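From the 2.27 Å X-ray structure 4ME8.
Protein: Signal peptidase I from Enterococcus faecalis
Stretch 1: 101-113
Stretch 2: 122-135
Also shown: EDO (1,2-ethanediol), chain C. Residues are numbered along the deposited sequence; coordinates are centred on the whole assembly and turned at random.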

ATOM      1  N   GLN A 101      13.245  -0.160   3.147  1.00 67.02           N
ATOM      2  CA  GLN A 101      14.627   0.222   2.764  1.00 70.43           C
ATOM      3  C   GLN A 101      15.072  -0.355   1.425  1.00 70.31           C
ATOM      4  O   GLN A 101      15.962  -1.210   1.365  1.00 72.60           O
ATOM      5  CB  GLN A 101      15.618  -0.186   3.849  1.00 75.25           C
ATOM      6  CG  GLN A 101      15.444   0.595   5.132  1.00 76.65           C
ATOM      7  CD  GLN A 101      16.462   0.214   6.179  1.00 82.12           C
ATOM      8  OE1 GLN A 101      17.663   0.111   5.903  1.00 85.38           O
ATOM      9  NE2 GLN A 101      15.989   0.003   7.395  1.00 83.18           N
ATOM     10  N   SER A 102      14.456   0.141   0.358  1.00 67.69           N
ATOM     11  CA  SER A 102      14.569  -0.467  -0.960  1.00 67.42           C
ATOM     12  C   SER A 102      14.190   0.561  -2.032  1.00 64.67           C
ATOM     13  O   SER A 102      13.333   1.405  -1.791  1.00 64.68           O
ATOM     14  CB  SER A 102      13.636  -1.688  -1.010  1.00 65.44           C
ATOM     15  OG  SER A 102      13.411  -2.142  -2.333  1.00 64.64           O
ATOM     16  N   LEU A 103      14.826   0.505  -3.199  1.00 64.28           N
ATOM     17  CA  LEU A 103      14.478   1.416  -4.292  1.00 62.48           C
ATOM     18  C   LEU A 103      13.113   1.048  -4.853  1.00 58.24           C
ATOM     19  O   LEU A 103      12.262   1.914  -5.061  1.00 57.64           O
ATOM     20  CB  LEU A 103      15.520   1.366  -5.410  1.00 66.07           C
ATOM     21  N   THR A 104      12.912  -0.251  -5.068  1.00 55.80           N
ATOM     22  CA  THR A 104      11.729  -0.768  -5.726  1.00 50.71           C
ATOM     23  C   THR A 104      11.124  -1.956  -4.986  1.00 49.85           C
ATOM     24  O   THR A 104      11.748  -2.564  -4.122  1.00 51.96           O
ATOM     25  CB  THR A 104      12.056  -1.237  -7.156  1.00 50.90           C
ATOM     26  OG1 THR A 104      12.996  -2.318  -7.113  1.00 53.51           O
ATOM     27  CG2 THR A 104      12.622  -0.101  -7.995  1.00 51.33           C
ATOM     28  N   VAL A 105       9.895  -2.285  -5.360  1.00 47.04           N
ATOM     29  CA  VAL A 105       9.229  -3.481  -4.868  1.00 46.78           C
ATOM     30  C   VAL A 105       9.940  -4.706  -5.441  1.00 49.87           C
ATOM     31  O   VAL A 105      10.090  -4.803  -6.660  1.00 50.17           O
ATOM     32  CB  VAL A 105       7.760  -3.510  -5.304  1.00 43.86           C
ATOM     33  CG1 VAL A 105       7.072  -4.764  -4.787  1.00 44.54           C
ATOM     34  CG2 VAL A 105       7.040  -2.269  -4.804  1.00 41.85           C
ATOM     35  N   PRO A 106      10.393  -5.634  -4.572  1.00 52.44           N
ATOM     36  CA  PRO A 106      11.129  -6.794  -5.079  1.00 56.71           C
ATOM     37  C   PRO A 106      10.285  -7.726  -5.946  1.00 56.85           C
ATOM     38  O   PRO A 106       9.054  -7.699  -5.886  1.00 54.91           O
ATOM     39  CB  PRO A 106      11.590  -7.527  -3.800  1.00 60.04           C
ATOM     40  CG  PRO A 106      11.399  -6.562  -2.682  1.00 57.69           C
ATOM     41  CD  PRO A 106      10.268  -5.666  -3.106  1.00 52.76           C
ATOM     42  N   GLU A 107      10.961  -8.532  -6.755  1.00 60.79           N
ATOM     43  CA  GLU A 107      10.299  -9.530  -7.574  1.00 62.35           C
ATOM     44  C   GLU A 107       9.524 -10.495  -6.661  1.00 63.35           C
ATOM     45  O   GLU A 107      10.033 -10.933  -5.625  1.00 65.87           O
ATOM     46  CB  GLU A 107      11.324 -10.282  -8.434  1.00 67.29           C
ATOM     47  CG  GLU A 107      12.063  -9.397  -9.423  1.00 67.34           C
ATOM     48  N   GLY A 108       8.277 -10.781  -7.032  1.00 61.91           N
ATOM     49  CA  GLY A 108       7.414 -11.695  -6.277  1.00 62.08           C
ATOM     50  C   GLY A 108       6.853 -11.115  -4.993  1.00 58.18           C
ATOM     51  O   GLY A 108       6.535 -11.852  -4.064  1.00 58.92           O
HETATM   52  N   MSE A 109       6.721  -9.794  -4.940  1.00 54.98           N
HETATM   53  CA  MSE A 109       6.219  -9.122  -3.746  1.00 53.15           C
HETATM   54  C   MSE A 109       5.362  -7.935  -4.068  1.00 48.58           C
HETATM   55  O   MSE A 109       5.442  -7.385  -5.161  1.00 47.41           O
HETATM   56  CB  MSE A 109       7.413  -8.692  -2.910  1.00 56.54           C
HETATM   57  CG  MSE A 109       8.103  -9.956  -2.404  1.00 63.23           C
HETATM   58 SE   MSE A 109       9.010  -9.575  -0.729  0.75 70.18          SE
HETATM   59  CE  MSE A 109       7.551  -9.846   0.548  1.00 65.80           C
ATOM     60  N   TYR A 110       4.543  -7.544  -3.089  1.00 45.68           N
ATOM     61  CA  TYR A 110       3.629  -6.412  -3.182  1.00 41.76           C
ATOM     62  C   TYR A 110       3.866  -5.409  -2.051  1.00 40.89           C
ATOM     63  O   TYR A 110       4.295  -5.776  -0.954  1.00 41.97           O
ATOM     64  CB  TYR A 110       2.175  -6.895  -3.058  1.00 41.33           C
ATOM     65  CG  TYR A 110       1.616  -7.750  -4.193  1.00 42.05           C
ATOM     66  CD1 TYR A 110       1.911  -7.476  -5.525  1.00 42.08           C
ATOM     67  CD2 TYR A 110       0.731  -8.792  -3.926  1.00 43.72           C
ATOM     68  CE1 TYR A 110       1.363  -8.232  -6.552  1.00 43.79           C
ATOM     69  CE2 TYR A 110       0.176  -9.549  -4.944  1.00 45.16           C
ATOM     70  CZ  TYR A 110       0.499  -9.271  -6.257  1.00 45.30           C
ATOM     71  OH  TYR A 110      -0.044 -10.018  -7.278  1.00 47.31           O
ATOM     72  N   PHE A 111       3.558  -4.146  -2.337  1.00 40.00           N
ATOM     73  CA  PHE A 111       3.456  -3.088  -1.346  1.00 39.79           C
ATOM     74  C   PHE A 111       1.978  -2.787  -1.201  1.00 39.15           C
ATOM     75  O   PHE A 111       1.296  -2.517  -2.198  1.00 39.01           O
ATOM     76  CB  PHE A 111       4.194  -1.831  -1.817  1.00 40.36           C
ATOM     77  CG  PHE A 111       4.272  -0.754  -0.777  1.00 40.55           C
ATOM     78  CD1 PHE A 111       5.269  -0.771   0.180  1.00 42.37           C
ATOM     79  CD2 PHE A 111       3.332   0.266  -0.745  1.00 39.31           C
ATOM     80  CE1 PHE A 111       5.336   0.219   1.152  1.00 44.21           C
ATOM     81  CE2 PHE A 111       3.382   1.248   0.226  1.00 40.48           C
ATOM     82  CZ  PHE A 111       4.386   1.231   1.175  1.00 43.25           C
ATOM     83  N   VAL A 112       1.468  -2.869   0.023  1.00 40.19           N
ATOM     84  CA  VAL A 112       0.031  -2.675   0.271  1.00 39.42           C
ATOM     85  C   VAL A 112      -0.209  -1.585   1.319  1.00 39.74           C
ATOM     86  O   VAL A 112       0.654  -1.315   2.138  1.00 40.33           O
ATOM     87  CB  VAL A 112      -0.660  -3.986   0.695  1.00 40.38           C
ATOM     88  CG1 VAL A 112      -0.420  -5.086  -0.341  1.00 40.45           C
ATOM     89  CG2 VAL A 112      -0.211  -4.434   2.086  1.00 42.01           C
ATOM     90  N   LEU A 113      -1.366  -0.934   1.252  1.00 39.50           N
ATOM     91  CA  LEU A 113      -1.752   0.084   2.225  1.00 39.60           C
ATOM     92  C   LEU A 113      -3.229  -0.088   2.564  1.00 40.05           C
ATOM     93  O   LEU A 113      -4.008  -0.508   1.715  1.00 39.82           O
ATOM     94  CB  LEU A 113      -1.538   1.483   1.657  1.00 39.71           C
ATOM     95  CG  LEU A 113      -0.134   1.961   1.288  1.00 39.73           C
ATOM     96  CD1 LEU A 113      -0.230   3.330   0.648  1.00 40.57           C
ATOM     97  CD2 LEU A 113       0.796   2.026   2.490  1.00 41.56           C
ATOM     98  N   ASP A 122       0.289  -1.727   7.714  1.00 46.56           N
ATOM     99  CA  ASP A 122       0.409  -2.119   6.315  1.00 44.10           C
ATOM    100  C   ASP A 122       1.877  -2.066   5.923  1.00 44.08           C
ATOM    101  O   ASP A 122       2.731  -2.126   6.802  1.00 45.57           O
ATOM    102  CB  ASP A 122      -0.509  -1.262   5.433  1.00 42.60           C
ATOM    103  CG  ASP A 122      -0.345   0.227   5.678  1.00 43.34           C
ATOM    104  OD1 ASP A 122       0.788   0.666   5.959  1.00 45.27           O
ATOM    105  OD2 ASP A 122      -1.356   0.958   5.587  1.00 42.62           O
ATOM    106  N   SER A 123       2.185  -1.985   4.629  1.00 42.80           N
ATOM    107  CA  SER A 123       3.578  -2.121   4.181  1.00 43.29           C
ATOM    108  C   SER A 123       4.489  -1.012   4.697  1.00 45.81           C
ATOM    109  O   SER A 123       5.705  -1.202   4.776  1.00 47.89           O
ATOM    110  CB  SER A 123       3.672  -2.221   2.657  1.00 41.43           C
ATOM    111  OG  SER A 123       3.234  -3.492   2.198  1.00 41.58           O
ATOM    112  N   ARG A 124       3.912   0.137   5.057  1.00 46.34           N
ATOM    113  CA  ARG A 124       4.684   1.179   5.738  1.00 50.36           C
ATOM    114  C   ARG A 124       5.345   0.696   7.020  1.00 52.92           C
ATOM    115  O   ARG A 124       6.339   1.275   7.439  1.00 55.70           O
ATOM    116  CB  ARG A 124       3.808   2.383   6.081  1.00 51.48           C
ATOM    117  CG  ARG A 124       3.453   3.249   4.892  1.00 51.56           C
ATOM    118  CD  ARG A 124       2.409   4.286   5.264  1.00 53.63           C
ATOM    119  NE  ARG A 124       1.157   3.667   5.697  1.00 52.60           N
ATOM    120  CZ  ARG A 124       0.140   4.331   6.246  1.00 54.92           C
ATOM    121  NH1 ARG A 124       0.213   5.649   6.434  1.00 57.38           N
ATOM    122  NH2 ARG A 124      -0.956   3.675   6.614  1.00 54.44           N
ATOM    123  N   TYR A 125       4.775  -0.335   7.651  1.00 53.49           N
ATOM    124  CA  TYR A 125       5.208  -0.766   8.986  1.00 57.20           C
ATOM    125  C   TYR A 125       5.577  -2.252   9.101  1.00 58.11           C
ATOM    126  O   TYR A 125       6.463  -2.587   9.891  1.00 61.78           O
ATOM    127  CB  TYR A 125       4.135  -0.397  10.018  1.00 58.25           C
ATOM    128  CG  TYR A 125       3.714   1.058   9.929  1.00 58.48           C
ATOM    129  CD1 TYR A 125       4.622   2.078  10.192  1.00 61.85           C
ATOM    130  CD2 TYR A 125       2.419   1.412   9.563  1.00 56.80           C
ATOM    131  CE1 TYR A 125       4.250   3.411  10.105  1.00 63.18           C
ATOM    132  CE2 TYR A 125       2.035   2.741   9.474  1.00 58.00           C
ATOM    133  CZ  TYR A 125       2.954   3.735   9.745  1.00 61.51           C
ATOM    134  OH  TYR A 125       2.575   5.048   9.657  1.00 64.83           O
ATOM    135  N   PHE A 126       4.903  -3.137   8.356  1.00 55.33           N
ATOM    136  CA  PHE A 126       5.320  -4.555   8.297  1.00 55.83           C
ATOM    137  C   PHE A 126       6.082  -4.973   7.020  1.00 55.22           C
ATOM    138  O   PHE A 126       6.421  -6.150   6.854  1.00 57.03           O
ATOM    139  CB  PHE A 126       4.169  -5.535   8.635  1.00 55.01           C
ATOM    140  CG  PHE A 126       2.989  -5.528   7.678  1.00 51.79           C
ATOM    141  CD1 PHE A 126       3.149  -5.437   6.300  1.00 49.61           C
ATOM    142  CD2 PHE A 126       1.707  -5.705   8.176  1.00 51.11           C
ATOM    143  CE1 PHE A 126       2.062  -5.463   5.450  1.00 46.91           C
ATOM    144  CE2 PHE A 126       0.607  -5.741   7.331  1.00 49.22           C
ATOM    145  CZ  PHE A 126       0.784  -5.624   5.963  1.00 47.57           C
ATOM    146  N   GLY A 127       6.362  -4.021   6.133  1.00 52.87           N
ATOM    147  CA  GLY A 127       7.199  -4.296   4.968  1.00 52.50           C
ATOM    148  C   GLY A 127       6.428  -4.966   3.851  1.00 49.82           C
ATOM    149  O   GLY A 127       5.205  -4.986   3.866  1.00 48.57           O
ATOM    150  N   PHE A 128       7.145  -5.531   2.885  1.00 50.24           N
ATOM    151  CA  PHE A 128       6.518  -6.091   1.687  1.00 48.77           C
ATOM    152  C   PHE A 128       5.767  -7.394   1.974  1.00 49.83           C
ATOM    153  O   PHE A 128       6.112  -8.131   2.899  1.00 51.44           O
ATOM    154  CB  PHE A 128       7.557  -6.327   0.580  1.00 50.32           C
ATOM    155  CG  PHE A 128       8.274  -5.077   0.135  1.00 50.07           C
ATOM    156  CD1 PHE A 128       7.604  -4.085  -0.583  1.00 46.75           C
ATOM    157  CD2 PHE A 128       9.630  -4.889   0.427  1.00 52.99           C
ATOM    158  CE1 PHE A 128       8.269  -2.937  -0.997  1.00 46.39           C
ATOM    159  CE2 PHE A 128      10.293  -3.739   0.019  1.00 52.59           C
ATOM    160  CZ  PHE A 128       9.608  -2.763  -0.693  1.00 49.56           C
ATOM    161  N   VAL A 129       4.747  -7.668   1.155  1.00 48.42           N
ATOM    162  CA  VAL A 129       3.944  -8.885   1.273  1.00 50.06           C
ATOM    163  C   VAL A 129       4.314  -9.875   0.167  1.00 52.63           C
ATOM    164  O   VAL A 129       4.388  -9.499  -1.000  1.00 51.42           O
ATOM    165  CB  VAL A 129       2.434  -8.551   1.172  1.00 47.54           C
ATOM    166  CG1 VAL A 129       1.587  -9.823   1.192  1.00 48.70           C
ATOM    167  CG2 VAL A 129       2.037  -7.589   2.287  1.00 46.03           C
ATOM    168  N   LYS A 130       4.543 -11.137   0.518  1.00 57.04           N
ATOM    169  CA  LYS A 130       4.833 -12.152  -0.504  1.00 61.10           C
ATOM    170  C   LYS A 130       3.584 -12.417  -1.340  1.00 59.68           C
ATOM    171  O   LYS A 130       2.529 -12.724  -0.791  1.00 59.62           O
ATOM    172  CB  LYS A 130       5.371 -13.459   0.116  1.00 67.05           C
ATOM    173  CG  LYS A 130       6.811 -13.334   0.599  1.00 70.44           C
ATOM    174  CD  LYS A 130       7.537 -14.656   0.814  1.00 77.97           C
ATOM    175  CE  LYS A 130       9.043 -14.445   0.636  1.00 81.13           C
ATOM    176  NZ  LYS A 130       9.896 -15.497   1.256  1.00 88.56           N
ATOM    177  N   GLN A 131       3.712 -12.261  -2.660  1.00 59.06           N
ATOM    178  CA  GLN A 131       2.639 -12.594  -3.610  1.00 58.80           C
ATOM    179  C   GLN A 131       2.047 -13.978  -3.346  1.00 61.84           C
ATOM    180  O   GLN A 131       0.830 -14.128  -3.269  1.00 60.93           O
ATOM    181  CB  GLN A 131       3.156 -12.564  -5.053  1.00 60.29           C
ATOM    182  CG  GLN A 131       3.478 -11.185  -5.599  1.00 56.77           C
ATOM    183  CD  GLN A 131       3.707 -11.169  -7.108  1.00 58.63           C
ATOM    184  OE1 GLN A 131       3.529 -12.163  -7.798  1.00 60.28           O
ATOM    185  NE2 GLN A 131       4.099 -10.019  -7.623  1.00 59.74           N
ATOM    186  N   ALA A 132       2.920 -14.974  -3.195  1.00 65.92           N
ATOM    187  CA  ALA A 132       2.509 -16.360  -2.978  1.00 70.51           C
ATOM    188  C   ALA A 132       1.591 -16.562  -1.761  1.00 70.86           C
ATOM    189  O   ALA A 132       0.837 -17.536  -1.714  1.00 74.71           O
ATOM    190  CB  ALA A 132       3.732 -17.244  -2.855  1.00 75.72           C
ATOM    191  N   SER A 133       1.650 -15.660  -0.782  1.00 67.84           N
ATOM    192  CA  SER A 133       0.809 -15.768   0.419  1.00 68.48           C
ATOM    193  C   SER A 133      -0.591 -15.116   0.262  1.00 65.18           C
ATOM    194  O   SER A 133      -1.438 -15.229   1.154  1.00 64.68           O
ATOM    195  CB  SER A 133       1.545 -15.188   1.643  1.00 67.43           C
ATOM    196  OG  SER A 133       1.749 -13.785   1.525  1.00 62.92           O
ATOM    197  N   VAL A 134      -0.843 -14.457  -0.868  1.00 62.12           N
ATOM    198  CA  VAL A 134      -2.140 -13.828  -1.112  1.00 59.68           C
ATOM    199  C   VAL A 134      -3.186 -14.895  -1.431  1.00 64.28           C
ATOM    200  O   VAL A 134      -3.029 -15.645  -2.392  1.00 69.13           O
ATOM    201  CB  VAL A 134      -2.049 -12.793  -2.253  1.00 56.27           C
ATOM    202  CG1 VAL A 134      -3.421 -12.221  -2.595  1.00 54.13           C
ATOM    203  CG2 VAL A 134      -1.086 -11.680  -1.868  1.00 53.12           C
ATOM    204  N   GLU A 135      -4.247 -14.961  -0.624  1.00 65.21           N
ATOM    205  CA  GLU A 135      -5.295 -15.990  -0.791  1.00 70.28           C
ATOM    206  C   GLU A 135      -6.475 -15.547  -1.666  1.00 67.34           C
ATOM    207  O   GLU A 135      -7.276 -16.377  -2.090  1.00 69.88           O
ATOM    208  CB  GLU A 135      -5.803 -16.553   0.555  1.00 76.12           C
ATOM    209  CG  GLU A 135      -5.409 -15.793   1.819  1.00 78.15           C
ATOM    210  CD  GLU A 135      -5.684 -16.575   3.098  1.00 85.44           C
ATOM    211  OE1 GLU A 135      -6.616 -17.423   3.105  1.00 88.78           O
ATOM    212  OE2 GLU A 135      -4.959 -16.337   4.097  1.00 89.27           O
TER
HETATM  213  C1  EDO C 201       8.674   4.314   9.078  1.00 69.14           C
HETATM  214  O1  EDO C 201       7.555   5.203   9.256  1.00 56.28           O
HETATM  215  C2  EDO C 201       8.391   2.945   9.702  1.00 67.42           C
HETATM  216  O2  EDO C 201       8.712   1.877   8.789  1.00 68.35           O

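What holds the two backbones together? Residues 109-113 of the first stretch form a strand, and around Tyr 110 it runs antiparallel to the short strand of Val 129 and Lys 130. Tyr 110 and Val 129 exchange a closed pair of hydrogen bonds: Tyr 110 N gives to Val 129 O at 2.9 Å, and Val 129 N gives to Tyr 110 O at 2.9 Å. Next to this pair, Gln 131 N reaches Gly 108 O at 3.2 Å, just where a type II turn from Pro 106 to Met 109 leads into the strand.

Why does Phe 128 cover more surface than any other residue here? Its CA-to-CB bond points toward the first stretch, and its ring lies where the loop before the strand bends past it. Pro 106 CD sits over one face, 3.6 Å from the ring centroid of Phe 128 and almost on the normal, so a C-H bond polarised by the neighbouring nitrogen meets the pi cloud. Ser 102 CB approaches the ring edge, 4.1 Å from Phe 128 CE2, and Val 105 CG2 lies 4.1 Å from Phe 128 CE1. The same CE1 of Phe 128 is 3.9 Å from Phe 111 CD1, so one aromatic side chain joins loop and strand. On its backbone side, the selenomethionine Met 109 brings CE to 3.5 Å from Phe 128 CB.

How does Tyr 110 use its ring as well as its backbone? The aliphatic part of Gln 131 covers one face, with Gln 131 CG 3.6 Å from the centroid of the Tyr 110 ring, a CH-pi contact that lets a polar residue pack against an aromatic one. Near the ring plane, Val 134 CG2 comes within 3.9 Å of Tyr 110 CE2. Tyr 110 and Val 129 send their side chains to the same face of the sheet; beyond them, Val 112 CG2 meets Val 129 CG2 at 3.9 Å.

What takes over where the strand pairing stops? Ser 123 does, through both backbone and side chain. Ser 123 N gives to Val 112 O at 3.0 Å, while Val 112 N gives to Ser 123 OG at 2.9 Å in a nearly straight bond. That hydroxyl also donates to Gly 127 O, 3.0 Å from Ser 123 OG, so it accepts from the strand and donates within its own stretch. Its CB carbon lies over the Phe 111 ring, Ser 123 CB being 3.5 Å from the Phe 111 centroid.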